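Local coordinates for UDP-N-acetylmuramate-alanine ligase MurC (Thermotoga maritima, PDB 1J6U), which catalyses the ATP-dependent joining of L-alanine to UDP-N-acetylmuramate, a cytoplasmic step in making the peptidoglycan of the bacterial cell wall, at residues 73-78 with 89-94; 115-120 with 130-135; 320-325 with 452-457; 339-344 with 351-356. All coordinates share one frame; numbering follows the deposited sequence.

Interaction 1. Residues 73-78 with 89-94; sequences DLVIKT and VRARME
A91 and V75 form the heart of this contact. The methyl CB of A91 leaves helix 86-93 toward the strand and meets CG2 of V75 at 3.9 Å. The CA atoms of V75 and A91 lie 7.3 Å apart, a spacing that goes with the short alanine side chain. V75 points toward the helix. Its CG1 stands anti to the backbone N (chi1 162°), which turns CG2 to the side of that N and against the alanine. Both residues are buried, and W69 touches each of them. At the margin, the long side chains of K77 and R92 lie close together. CE of K77 is 4.5 Å from NH2 of R92 and approaches the guanidinium obliquely. The two charged ends, NZ of K77 and NH2 of R92, are 4.6 Å apart. Each has its own polar partner: N100 takes a hydrogen bond from K77, and D83, in a salt bridge with R92, probably offsets part of the repulsion. The contact belongs to the beta-alpha-beta unit of strand 74-77, helix 86-93 and strand 98-100. I98 of the last strand touches V75, K77, A91 and R92, while strand 14-18 flanks strand 74-77 in the same parallel sheet.

Interaction 2. Residues 115-120 with 130-135; sequences EEFAVT and AMVAHV
V132 packs its two methyls against F117 and V119 where helix 125-138 lies on strand 116-120. This is the strand-loop-helix unit of a P-loop, and the loop and first helical turn carry the predicted ATP-binding residues G121 to T127. V132 has the most surface buried here, and it uses its branches separately. CG1 goes to F117, lying 3.9 Å from the ring atom CD2 and about as near to CB. It reaches the ring obliquely. CG2 turns to V119. The split follows from the valine torsion: CG1 is anti to the backbone N (chi1 175°), and CG2 lies beside that N. F117 and V119 are two positions apart on the strand and both point toward the helix, whereas A118 between them points away. All three touching residues are buried, and the interaction is wholly apolar.

The next shell holds the pieces in place. The ring of F117 packs edge-to-face with Y184 and also touches L288 of helix 276-291. V132 reaches V167 and I186, on the two strands that flank strand 116-120. Backbone bonds from F117 to V166 and Y168 tie it into the sheet. V119 lies near K125, at the start of the helix, where the predicted ATP-binding loop ends. On its other side V119 meets the helix methyl to methyl, its CG2 4.2 Å from CG2 of V132.

Interaction 3. Residues 320-325 with 452-457; sequences PETNIY and ERYQSS
The backbones stay well apart, with the CA atoms of I324 and Y454 10.0 Å from each other, and side chains span the distance. The CG of Y454 is anti to the backbone N (chi1 -173°), which carries the ring from helix 443-457 toward the start of strand 324-329. There the end of I324 meets it: CD1 lies 3.7 Å from CE1 of Y454 and comes at the ring obliquely. T322 and Y454 point at each other from opposite directions, with CB of T322 3.5 Å from OH of Y454. The ends of T322 and I324 sit too close together in the model, so the detail there is uncertain. The phenol oxygen is hydrogen-bonded to D319. The ring is also bounded by F317, whose plane is turned about 50° to it, and by V429. I324 touches V429 and F435, so the apolar side runs on toward strand 433-438. An alanine in place of Y454 would remove ring and hydroxyl, which would probably open a gap beside I324 and leave D319 without this bond.

The loop from P320 to N323 links antiparallel strands 314-319 and 324-329. It closes in a G1 beta bulge, with N323, in the left-handed conformation, and I324 both facing D319. The contact thus seats the end of helix 443-457 against a beta hairpin at the edge of the C-terminal domain's sheet.

Interaction 4. Residues 339-344 with 351-356; sequences NLLQTA and EKIVVI
L341 reaches from helix 334-347 to two residues of strand 352-357, and apolar contacts make up the whole interaction. The methyl CD2 of L341 does the touching. It lies 3.7 Å from CG2 of V355 and 4.0 Å from CG2 of I353, with V354 pointing away between them. The side chains of L341 and I353 run alongside one another with opposed directions, while V355 meets L341 at a slant. The leucine leaves its backbone to one side, and its CG is beside the backbone N (chi1 -73°). With CD1 continuing the chain outward (chi2 -172°), CD2 is the branch that turns onto I353 and V355. A344, one turn further along the helix, adds a looser contact, with CB 4.4 Å from CG2 of I353. The CA atoms of A344 and I353 are the closest across the contact, 7.6 Å apart. In I353 the branch CG2, anti to the backbone N, serves both helix partners. All four residues are buried.

Polar bonds hold the backbones on each side. In the helix, A344 N bonds to L340 O at 2.7 Å. The strand is tied to its neighbours through V354 with V434 and through I353 with E381. D380 also accepts a bond from the N of I353.

Further apolar neighbours extend the core. L436 touches both L341 and I353, and L378 lies against L341.

The axes of 339-344 and 352-356 come within 10.4 Å and run nearly antiparallel, at 156°. Helix 334-347 is the link of a beta-alpha-beta crossover from strand 324-329 to strand 352-357, passing over strand 433-438 between them in the sheet of the Mur ligase C-terminal domain.

All four contacts pack a helix against a strand or its end, and none has a polar bond between its two segments. Interactions 2, 3 and 4 are buried; interaction 1 is only partly so and gains a charged margin. Interactions 2 and 4 are aliphatic or aromatic throughout, while interaction 3 relies on one long aromatic side chain with a polar end. Three different sheets are involved: 73-78 is in the first, 115-120 in the second, and interactions 3 and 4 share the third. Those two touch through N323 ND2 and E351 OE2, 3.0 Å apart, a probable hydrogen bond. Their centres are 18 Å apart, whereas those of interactions 1 and 3 are 47 Å apart. Interaction 2 alone adjoins the predicted ATP site.

Interaction 1. Residues 73-78 with 89-94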
loop_
_atom_site.group_PDB
_atom_site.type_symbol
_atom_site.label_atom_id
_atom_site.label_comp_id
_atom_site.label_asym_id
_atom_site.label_seq_id
_atom_site.Cartn_x
_atom_site.Cartn_y
_atom_site.Cartn_z
ATOM N N ASP A 73 19.062 -18.172 15.571
ATOM C CA ASP A 73 19.164 -17.694 16.929
ATOM C C ASP A 73 17.857 -17.048 17.217
ATOM O O ASP A 73 17.480 -16.808 18.371
ATOM C CB ASP A 73 20.241 -16.619 17.042
ATOM C CG ASP A 73 21.555 -17.091 16.524
ATOM O OD1 ASP A 73 21.944 -18.215 16.905
ATOM O OD2 ASP A 73 22.197 -16.358 15.737
ATOM N N LEU A 74 17.145 -16.765 16.146
ATOM C CA LEU A 74 15.909 -16.054 16.321
ATOM C C LEU A 74 14.903 -16.407 15.256
ATOM O O LEU A 74 15.251 -16.613 14.094
ATOM C CB LEU A 74 16.227 -14.562 16.287
ATOM C CG LEU A 74 15.014 -13.713 16.581
ATOM C CD1 LEU A 74 14.539 -14.076 17.999
ATOM C CD2 LEU A 74 15.356 -12.218 16.412
ATOM N N VAL A 75 13.643 -16.472 15.656
ATOM C CA VAL A 75 12.595 -16.779 14.709
ATOM C C VAL A 75 11.568 -15.679 14.782
ATOM O O VAL A 75 11.094 -15.361 15.875
ATOM C CB VAL A 75 11.848 -18.090 15.045
ATOM C CG1 VAL A 75 10.510 -18.104 14.288
ATOM C CG2 VAL A 75 12.667 -19.296 14.648
ATOM N N ILE A 76 11.213 -15.115 13.628
ATOM C CA ILE A 76 10.192 -14.078 13.589
ATOM C C ILE A 76 9.006 -14.568 12.770
ATOM O O ILE A 76 9.179 -15.199 11.705
ATOM C CB ILE A 76 10.721 -12.799 12.951
ATOM C CG1 ILE A 76 11.962 -12.338 13.708
ATOM C CG2 ILE A 76 9.629 -11.737 12.974
ATOM C CD1 ILE A 76 12.575 -11.123 13.132
ATOM N N LYS A 77 7.803 -14.284 13.259
ATOM C CA LYS A 77 6.593 -14.721 12.560
ATOM C C LYS A 77 5.529 -13.632 12.438
ATOM O O LYS A 77 5.433 -12.725 13.257
ATOM C CB LYS A 77 5.988 -15.936 13.274
ATOM C CG LYS A 77 5.363 -15.629 14.623
ATOM C CD LYS A 77 5.054 -16.910 15.382
ATOM C CE LYS A 77 3.647 -16.936 15.927
ATOM N NZ LYS A 77 3.367 -16.009 17.052
ATOM N N THR A 78 4.721 -13.739 11.404
ATOM C CA THR A 78 3.644 -12.789 11.189
ATOM C C THR A 78 2.389 -13.259 11.916
ATOM O O THR A 78 2.233 -14.439 12.219
ATOM C CB THR A 78 3.313 -12.707 9.731
ATOM O OG1 THR A 78 2.451 -13.807 9.381
ATOM C CG2 THR A 78 4.605 -12.761 8.920
ATOM N N VAL A 89 6.632 -25.089 15.428
ATOM C CA VAL A 89 6.699 -26.208 16.362
ATOM C C VAL A 89 8.161 -26.581 16.609
ATOM O O VAL A 89 8.569 -26.732 17.775
ATOM C CB VAL A 89 5.871 -27.440 15.894
ATOM C CG1 VAL A 89 6.139 -28.618 16.807
ATOM C CG2 VAL A 89 4.412 -27.125 15.992
ATOM N N ARG A 90 8.952 -26.694 15.537
ATOM C CA ARG A 90 10.358 -27.016 15.707
ATOM C C ARG A 90 10.998 -25.945 16.584
ATOM O O ARG A 90 11.611 -26.251 17.615
ATOM C CB ARG A 90 11.080 -27.090 14.373
ATOM C CG ARG A 90 12.599 -27.110 14.523
ATOM C CD ARG A 90 13.164 -28.496 14.913
ATOM N NE ARG A 90 13.738 -29.117 13.742
ATOM C CZ ARG A 90 15.032 -29.319 13.548
ATOM N NH1 ARG A 90 15.905 -28.963 14.470
ATOM N NH2 ARG A 90 15.450 -29.844 12.403
ATOM N N ALA A 91 10.823 -24.690 16.201
ATOM C CA ALA A 91 11.389 -23.591 16.972
ATOM C C ALA A 91 11.006 -23.688 18.447
ATOM O O ALA A 91 11.842 -23.496 19.323
ATOM C CB ALA A 91 10.929 -22.247 16.408
ATOM N N ARG A 92 9.748 -23.976 18.747
ATOM C CA ARG A 92 9.417 -24.039 20.152
ATOM C C ARG A 92 10.061 -25.225 20.830
ATOM O O ARG A 92 10.536 -25.130 21.949
ATOM C CB ARG A 92 7.914 -24.046 20.366
ATOM C CG ARG A 92 7.297 -22.729 19.981
ATOM C CD ARG A 92 6.161 -22.364 20.877
ATOM N NE ARG A 92 5.069 -21.789 20.102
ATOM C CZ ARG A 92 4.923 -20.494 19.855
ATOM N NH1 ARG A 92 5.807 -19.620 20.338
ATOM N NH2 ARG A 92 3.898 -20.083 19.113
HETATM N N MSE A 93 10.114 -26.349 20.151
HETATM C CA MSE A 93 10.713 -27.486 20.792
HETATM C C MSE A 93 12.207 -27.280 20.910
HETATM O O MSE A 93 12.823 -27.704 21.885
HETATM C CB MSE A 93 10.370 -28.760 20.037
HETATM C CG MSE A 93 9.010 -29.303 20.434
HETATM SE SE MSE A 93 8.640 -30.922 19.478
HETATM C CE MSE A 93 10.047 -32.047 20.271
ATOM N N GLU A 94 12.790 -26.606 19.931
ATOM C CA GLU A 94 14.222 -26.334 19.970
ATOM C C GLU A 94 14.509 -25.179 20.936
ATOM O O GLU A 94 15.656 -24.795 21.140
ATOM C CB GLU A 94 14.709 -26.004 18.571
ATOM C CG GLU A 94 16.110 -26.483 18.264
ATOM C CD GLU A 94 16.182 -27.942 17.902
ATOM O OE1 GLU A 94 15.488 -28.392 16.956
ATOM O OE2 GLU A 94 16.953 -28.643 18.576
#

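Interaction 2. Residues 115-120 with 130-135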
loop_
_atom_site.group_PDB
_atom_site.type_symbol
_atom_site.label_atom_id
_atom_site.label_comp_id
_atom_site.label_asym_id
_atom_site.label_seq_id
_atom_site.Cartn_x
_atom_site.Cartn_y
_atom_site.Cartn_z
ATOM N N GLU A 115 15.068 9.550 14.251
ATOM C CA GLU A 115 13.884 10.398 14.181
ATOM C C GLU A 115 12.888 9.572 13.378
ATOM O O GLU A 115 13.207 9.086 12.294
ATOM C CB GLU A 115 14.215 11.693 13.440
ATOM C CG GLU A 115 13.078 12.706 13.353
ATOM C CD GLU A 115 13.395 13.866 12.393
ATOM O OE1 GLU A 115 14.433 13.821 11.680
ATOM O OE2 GLU A 115 12.595 14.827 12.339
ATOM N N GLU A 116 11.672 9.444 13.879
ATOM C CA GLU A 116 10.685 8.626 13.200
ATOM C C GLU A 116 9.471 9.269 12.530
ATOM O O GLU A 116 8.728 10.016 13.152
ATOM C CB GLU A 116 10.172 7.571 14.168
ATOM C CG GLU A 116 11.228 6.608 14.667
ATOM C CD GLU A 116 10.680 5.679 15.755
ATOM O OE1 GLU A 116 9.432 5.627 15.941
ATOM O OE2 GLU A 116 11.501 5.002 16.423
ATOM N N PHE A 117 9.267 8.930 11.258
ATOM C CA PHE A 117 8.116 9.397 10.525
ATOM C C PHE A 117 7.221 8.158 10.347
ATOM O O PHE A 117 7.557 7.225 9.621
ATOM C CB PHE A 117 8.501 9.935 9.144
ATOM C CG PHE A 117 9.284 11.226 9.175
ATOM C CD1 PHE A 117 10.636 11.235 9.532
ATOM C CD2 PHE A 117 8.704 12.417 8.755
ATOM C CE1 PHE A 117 11.385 12.395 9.460
ATOM C CE2 PHE A 117 9.457 13.581 8.681
ATOM C CZ PHE A 117 10.796 13.560 9.032
ATOM N N ALA A 118 6.089 8.150 11.034
ATOM C CA ALA A 118 5.138 7.061 10.933
ATOM C C ALA A 118 3.843 7.490 10.235
ATOM O O ALA A 118 3.342 8.633 10.371
ATOM C CB ALA A 118 4.821 6.520 12.318
ATOM N N VAL A 119 3.301 6.567 9.461
ATOM C CA VAL A 119 2.049 6.831 8.795
ATOM C C VAL A 119 1.147 5.667 9.113
ATOM O O VAL A 119 1.566 4.520 9.040
ATOM C CB VAL A 119 2.237 6.927 7.287
ATOM C CG1 VAL A 119 0.875 7.114 6.598
ATOM C CG2 VAL A 119 3.194 8.076 6.970
ATOM N N THR A 120 -0.086 5.949 9.485
ATOM C CA THR A 120 -1.015 4.871 9.768
ATOM C C THR A 120 -2.366 5.339 9.268
ATOM O O THR A 120 -2.520 6.493 8.884
ATOM C CB THR A 120 -1.132 4.544 11.283
ATOM O OG1 THR A 120 -1.844 3.307 11.451
ATOM C CG2 THR A 120 -1.914 5.627 11.997
ATOM N N ALA A 130 4.915 6.403 1.142
ATOM C CA ALA A 130 5.849 6.429 0.025
ATOM C C ALA A 130 6.166 7.890 -0.307
ATOM O O ALA A 130 7.326 8.254 -0.621
ATOM C CB ALA A 130 5.255 5.660 -1.192
HETATM N N MSE A 131 5.140 8.733 -0.213
HETATM C CA MSE A 131 5.323 10.160 -0.459
HETATM C C MSE A 131 6.327 10.755 0.558
HETATM O O MSE A 131 7.272 11.432 0.156
HETATM C CB MSE A 131 3.990 10.875 -0.388
HETATM C CG MSE A 131 3.157 10.661 -1.570
HETATM SE SE MSE A 131 1.454 11.489 -1.364
HETATM C CE MSE A 131 0.956 11.583 -3.235
ATOM N N VAL A 132 6.124 10.475 1.854
ATOM C CA VAL A 132 6.996 10.951 2.909
ATOM C C VAL A 132 8.412 10.507 2.618
ATOM O O VAL A 132 9.333 11.328 2.613
ATOM C CB VAL A 132 6.560 10.406 4.299
ATOM C CG1 VAL A 132 7.577 10.826 5.404
ATOM C CG2 VAL A 132 5.205 10.948 4.640
ATOM N N ALA A 133 8.580 9.210 2.380
ATOM C CA ALA A 133 9.884 8.667 2.062
ATOM C C ALA A 133 10.471 9.353 0.825
ATOM O O ALA A 133 11.654 9.699 0.789
ATOM C CB ALA A 133 9.783 7.139 1.796
ATOM N N HIS A 134 9.655 9.488 -0.214
ATOM C CA HIS A 134 10.112 10.131 -1.442
ATOM C C HIS A 134 10.597 11.587 -1.185
ATOM O O HIS A 134 11.642 11.978 -1.690
ATOM C CB HIS A 134 8.980 10.075 -2.466
ATOM C CG HIS A 134 9.239 10.854 -3.715
ATOM N ND1 HIS A 134 10.075 10.406 -4.712
ATOM C CD2 HIS A 134 8.709 12.019 -4.163
ATOM C CE1 HIS A 134 10.041 11.251 -5.727
ATOM N NE2 HIS A 134 9.219 12.238 -5.418
ATOM N N VAL A 135 9.830 12.376 -0.429
ATOM C CA VAL A 135 10.215 13.749 -0.057
ATOM C C VAL A 135 11.571 13.718 0.692
ATOM O O VAL A 135 12.546 14.362 0.299
ATOM C CB VAL A 135 9.173 14.394 0.887
ATOM C CG1 VAL A 135 9.702 15.718 1.426
ATOM C CG2 VAL A 135 7.854 14.636 0.148
#

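Interaction 3. Residues 320-325 with 452-457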
loop_
_atom_site.group_PDB
_atom_site.type_symbol
_atom_site.label_atom_id
_atom_site.label_comp_id
_atom_site.label_asym_id
_atom_site.label_seq_id
_atom_site.Cartn_x
_atom_site.Cartn_y
_atom_site.Cartn_z
ATOM N N PRO A 320 2.108 3.638 -26.731
ATOM C CA PRO A 320 1.842 4.963 -27.281
ATOM C C PRO A 320 1.449 4.953 -28.753
ATOM O O PRO A 320 0.752 5.857 -29.219
ATOM C CB PRO A 320 3.133 5.707 -26.977
ATOM C CG PRO A 320 4.149 4.645 -27.209
ATOM C CD PRO A 320 3.552 3.396 -26.583
ATOM N N GLU A 321 1.877 3.937 -29.485
ATOM C CA GLU A 321 1.494 3.832 -30.890
ATOM C C GLU A 321 0.033 3.431 -30.942
ATOM O O GLU A 321 -0.762 3.857 -31.769
ATOM C CB GLU A 321 2.261 2.726 -31.603
ATOM C CG GLU A 321 3.734 2.968 -31.803
ATOM C CD GLU A 321 4.370 1.886 -32.670
ATOM O OE1 GLU A 321 3.609 1.096 -33.285
ATOM O OE2 GLU A 321 5.623 1.833 -32.747
ATOM N N THR A 322 -0.345 2.634 -29.982
ATOM C CA THR A 322 -1.675 2.091 -30.039
ATOM C C THR A 322 -2.706 2.696 -29.089
ATOM O O THR A 322 -3.924 2.452 -29.214
ATOM C CB THR A 322 -1.451 0.620 -29.813
ATOM O OG1 THR A 322 -2.180 -0.123 -30.777
ATOM C CG2 THR A 322 -1.730 0.252 -28.401
ATOM N N ASN A 323 -2.194 3.528 -28.178
ATOM C CA ASN A 323 -2.953 4.160 -27.120
ATOM C C ASN A 323 -3.586 3.063 -26.230
ATOM O O ASN A 323 -4.799 3.061 -25.939
ATOM C CB ASN A 323 -4.030 5.119 -27.659
ATOM C CG ASN A 323 -4.641 5.938 -26.539
ATOM O OD1 ASN A 323 -4.001 6.158 -25.494
ATOM N ND2 ASN A 323 -5.863 6.393 -26.734
ATOM N N ILE A 324 -2.745 2.119 -25.813
ATOM C CA ILE A 324 -3.197 1.033 -24.951
ATOM C C ILE A 324 -2.468 1.025 -23.610
ATOM O O ILE A 324 -1.240 1.117 -23.544
ATOM C CB ILE A 324 -3.016 -0.340 -25.646
ATOM C CG1 ILE A 324 -4.170 -0.550 -26.605
ATOM C CG2 ILE A 324 -3.039 -1.485 -24.618
ATOM C CD1 ILE A 324 -3.895 -1.643 -27.598
ATOM N N TYR A 325 -3.236 0.907 -22.540
ATOM C CA TYR A 325 -2.649 0.873 -21.201
ATOM C C TYR A 325 -3.066 -0.351 -20.402
ATOM O O TYR A 325 -4.211 -0.812 -20.471
ATOM C CB TYR A 325 -3.094 2.106 -20.371
ATOM C CG TYR A 325 -2.648 3.457 -20.906
ATOM C CD1 TYR A 325 -3.300 4.028 -21.983
ATOM C CD2 TYR A 325 -1.590 4.178 -20.304
ATOM C CE1 TYR A 325 -2.943 5.273 -22.462
ATOM C CE2 TYR A 325 -1.213 5.453 -20.778
ATOM C CZ TYR A 325 -1.913 5.983 -21.856
ATOM O OH TYR A 325 -1.686 7.236 -22.322
ATOM N N GLU A 452 2.755 -9.561 -21.336
ATOM C CA GLU A 452 3.628 -10.423 -22.128
ATOM C C GLU A 452 2.948 -10.859 -23.443
ATOM O O GLU A 452 3.577 -10.866 -24.502
ATOM C CB GLU A 452 4.067 -11.635 -21.292
ATOM C CG GLU A 452 5.037 -11.254 -20.162
ATOM C CD GLU A 452 5.282 -12.360 -19.127
ATOM O OE1 GLU A 452 4.339 -13.143 -18.843
ATOM O OE2 GLU A 452 6.414 -12.422 -18.578
ATOM N N ARG A 453 1.665 -11.199 -23.377
ATOM C CA ARG A 453 0.914 -11.633 -24.556
ATOM C C ARG A 453 0.959 -10.524 -25.582
ATOM O O ARG A 453 1.331 -10.732 -26.737
ATOM C CB ARG A 453 -0.545 -11.937 -24.169
ATOM C CG ARG A 453 -1.507 -11.967 -25.342
ATOM C CD ARG A 453 -2.989 -12.103 -24.901
ATOM N NE ARG A 453 -3.861 -11.867 -26.055
ATOM C CZ ARG A 453 -5.170 -11.612 -26.010
ATOM N NH1 ARG A 453 -5.821 -11.559 -24.861
ATOM N NH2 ARG A 453 -5.820 -11.344 -27.131
ATOM N N TYR A 454 0.583 -9.332 -25.132
ATOM C CA TYR A 454 0.574 -8.136 -25.971
ATOM C C TYR A 454 1.901 -7.938 -26.651
ATOM O O TYR A 454 1.969 -7.795 -27.866
ATOM C CB TYR A 454 0.319 -6.883 -25.137
ATOM C CG TYR A 454 0.146 -5.676 -25.993
ATOM C CD1 TYR A 454 -1.112 -5.350 -26.513
ATOM C CD2 TYR A 454 1.240 -4.893 -26.349
ATOM C CE1 TYR A 454 -1.286 -4.284 -27.360
ATOM C CE2 TYR A 454 1.070 -3.806 -27.218
ATOM C CZ TYR A 454 -0.198 -3.514 -27.718
ATOM O OH TYR A 454 -0.381 -2.486 -28.625
ATOM N N GLN A 455 2.953 -7.900 -25.848
ATOM C CA GLN A 455 4.284 -7.688 -26.370
ATOM C C GLN A 455 4.649 -8.756 -27.362
ATOM O O GLN A 455 4.991 -8.453 -28.499
ATOM C CB GLN A 455 5.318 -7.633 -25.236
ATOM C CG GLN A 455 5.031 -6.537 -24.207
ATOM C CD GLN A 455 6.122 -6.378 -23.148
ATOM O OE1 GLN A 455 7.088 -5.671 -23.373
ATOM N NE2 GLN A 455 5.967 -7.035 -21.991
ATOM N N SER A 456 4.566 -10.015 -26.966
ATOM C CA SER A 456 4.943 -11.062 -27.905
ATOM C C SER A 456 4.083 -10.909 -29.154
ATOM O O SER A 456 4.533 -11.155 -30.262
ATOM C CB SER A 456 4.756 -12.451 -27.280
ATOM O OG SER A 456 3.384 -12.784 -27.240
ATOM N N SER A 457 2.846 -10.485 -28.962
ATOM C CA SER A 457 1.940 -10.295 -30.068
ATOM C C SER A 457 2.488 -9.261 -31.045
ATOM O O SER A 457 2.270 -9.359 -32.251
ATOM C CB SER A 457 0.578 -9.853 -29.540
ATOM O OG SER A 457 -0.342 -9.671 -30.599
#

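Interaction 4. Residues 339-344 with 351-356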
loop_
_atom_site.group_PDB
_atom_site.type_symbol
_atom_site.label_atom_id
_atom_site.label_comp_id
_atom_site.label_asym_id
_atom_site.label_seq_id
_atom_site.Cartn_x
_atom_site.Cartn_y
_atom_site.Cartn_z
ATOM N N ASN A 339 -14.030 4.580 -6.850
ATOM C CA ASN A 339 -12.970 5.590 -6.873
ATOM C C ASN A 339 -12.028 5.356 -8.032
ATOM O O ASN A 339 -11.711 6.273 -8.782
ATOM C CB ASN A 339 -12.154 5.564 -5.574
ATOM C CG ASN A 339 -12.922 6.127 -4.399
ATOM O OD1 ASN A 339 -12.653 5.779 -3.245
ATOM N ND2 ASN A 339 -13.885 7.002 -4.682
ATOM N N LEU A 340 -11.558 4.122 -8.155
ATOM C CA LEU A 340 -10.663 3.752 -9.227
ATOM C C LEU A 340 -11.263 4.144 -10.605
ATOM O O LEU A 340 -10.625 4.778 -11.445
ATOM C CB LEU A 340 -10.400 2.245 -9.151
ATOM C CG LEU A 340 -9.676 1.564 -10.314
ATOM C CD1 LEU A 340 -8.234 2.052 -10.441
ATOM C CD2 LEU A 340 -9.687 0.100 -10.035
ATOM N N LEU A 341 -12.509 3.797 -10.813
ATOM C CA LEU A 341 -13.127 4.092 -12.072
ATOM C C LEU A 341 -13.285 5.586 -12.248
ATOM O O LEU A 341 -13.089 6.110 -13.345
ATOM C CB LEU A 341 -14.460 3.340 -12.193
ATOM C CG LEU A 341 -14.255 1.837 -12.432
ATOM C CD1 LEU A 341 -15.625 1.164 -12.740
ATOM C CD2 LEU A 341 -13.289 1.646 -13.620
ATOM N N GLN A 342 -13.625 6.283 -11.177
ATOM C CA GLN A 342 -13.749 7.721 -11.301
ATOM C C GLN A 342 -12.385 8.291 -11.673
ATOM O O GLN A 342 -12.295 9.184 -12.537
ATOM C CB GLN A 342 -14.264 8.327 -10.017
ATOM C CG GLN A 342 -15.699 7.970 -9.775
ATOM C CD GLN A 342 -16.176 8.372 -8.383
ATOM O OE1 GLN A 342 -15.393 8.877 -7.560
ATOM N NE2 GLN A 342 -17.463 8.142 -8.109
ATOM N N THR A 343 -11.302 7.780 -11.090
ATOM C CA THR A 343 -10.066 8.363 -11.535
ATOM C C THR A 343 -9.670 7.891 -12.926
ATOM O O THR A 343 -9.002 8.641 -13.661
ATOM C CB THR A 343 -8.892 8.265 -10.460
ATOM O OG1 THR A 343 -7.762 7.540 -10.961
ATOM C CG2 THR A 343 -9.384 7.714 -9.206
ATOM N N ALA A 344 -10.108 6.693 -13.329
ATOM C CA ALA A 344 -9.757 6.204 -14.673
ATOM C C ALA A 344 -10.391 7.177 -15.677
ATOM O O ALA A 344 -9.770 7.598 -16.647
ATOM C CB ALA A 344 -10.293 4.782 -14.901
ATOM N N GLU A 351 -10.866 7.114 -23.758
ATOM C CA GLU A 351 -10.548 5.709 -23.979
ATOM C C GLU A 351 -11.607 4.722 -23.443
ATOM O O GLU A 351 -12.473 5.068 -22.625
ATOM C CB GLU A 351 -9.180 5.375 -23.351
ATOM C CG GLU A 351 -7.940 5.998 -24.052
ATOM C CD GLU A 351 -7.791 7.539 -23.869
ATOM O OE1 GLU A 351 -8.515 8.160 -23.054
ATOM O OE2 GLU A 351 -6.932 8.128 -24.555
ATOM N N LYS A 352 -11.537 3.492 -23.939
ATOM C CA LYS A 352 -12.428 2.421 -23.506
ATOM C C LYS A 352 -11.821 1.894 -22.206
ATOM O O LYS A 352 -10.613 1.624 -22.135
ATOM C CB LYS A 352 -12.446 1.308 -24.554
ATOM C CG LYS A 352 -13.322 0.113 -24.218
ATOM C CD LYS A 352 -13.920 -0.477 -25.482
ATOM C CE LYS A 352 -13.974 -2.003 -25.490
ATOM N NZ LYS A 352 -12.643 -2.590 -25.819
ATOM N N ILE A 353 -12.646 1.775 -21.171
ATOM C CA ILE A 353 -12.184 1.275 -19.883
ATOM C C ILE A 353 -12.671 -0.145 -19.682
ATOM O O ILE A 353 -13.892 -0.400 -19.662
ATOM C CB ILE A 353 -12.709 2.118 -18.713
ATOM C CG1 ILE A 353 -12.352 3.578 -18.937
ATOM C CG2 ILE A 353 -12.068 1.639 -17.411
ATOM C CD1 ILE A 353 -10.880 3.800 -19.154
ATOM N N VAL A 354 -11.714 -1.061 -19.548
ATOM C CA VAL A 354 -12.006 -2.478 -19.353
ATOM C C VAL A 354 -11.486 -2.957 -18.004
ATOM O O VAL A 354 -10.282 -2.911 -17.736
ATOM C CB VAL A 354 -11.348 -3.339 -20.423
ATOM C CG1 VAL A 354 -11.601 -4.787 -20.108
ATOM C CG2 VAL A 354 -11.901 -2.976 -21.788
ATOM N N VAL A 355 -12.402 -3.398 -17.153
ATOM C CA VAL A 355 -12.030 -3.888 -15.840
ATOM C C VAL A 355 -12.070 -5.409 -15.789
ATOM O O VAL A 355 -13.057 -6.026 -16.171
ATOM C CB VAL A 355 -12.961 -3.360 -14.771
ATOM C CG1 VAL A 355 -12.499 -3.827 -13.395
ATOM C CG2 VAL A 355 -13.002 -1.873 -14.842
ATOM N N ILE A 356 -10.959 -5.991 -15.365
ATOM C CA ILE A 356 -10.812 -7.413 -15.160
ATOM C C ILE A 356 -10.676 -7.441 -13.623
ATOM O O ILE A 356 -9.633 -7.086 -13.055
ATOM C CB ILE A 356 -9.535 -7.938 -15.816
ATOM C CG1 ILE A 356 -9.614 -7.717 -17.334
ATOM C CG2 ILE A 356 -9.375 -9.417 -15.492
ATOM C CD1 ILE A 356 -8.875 -6.484 -17.805
#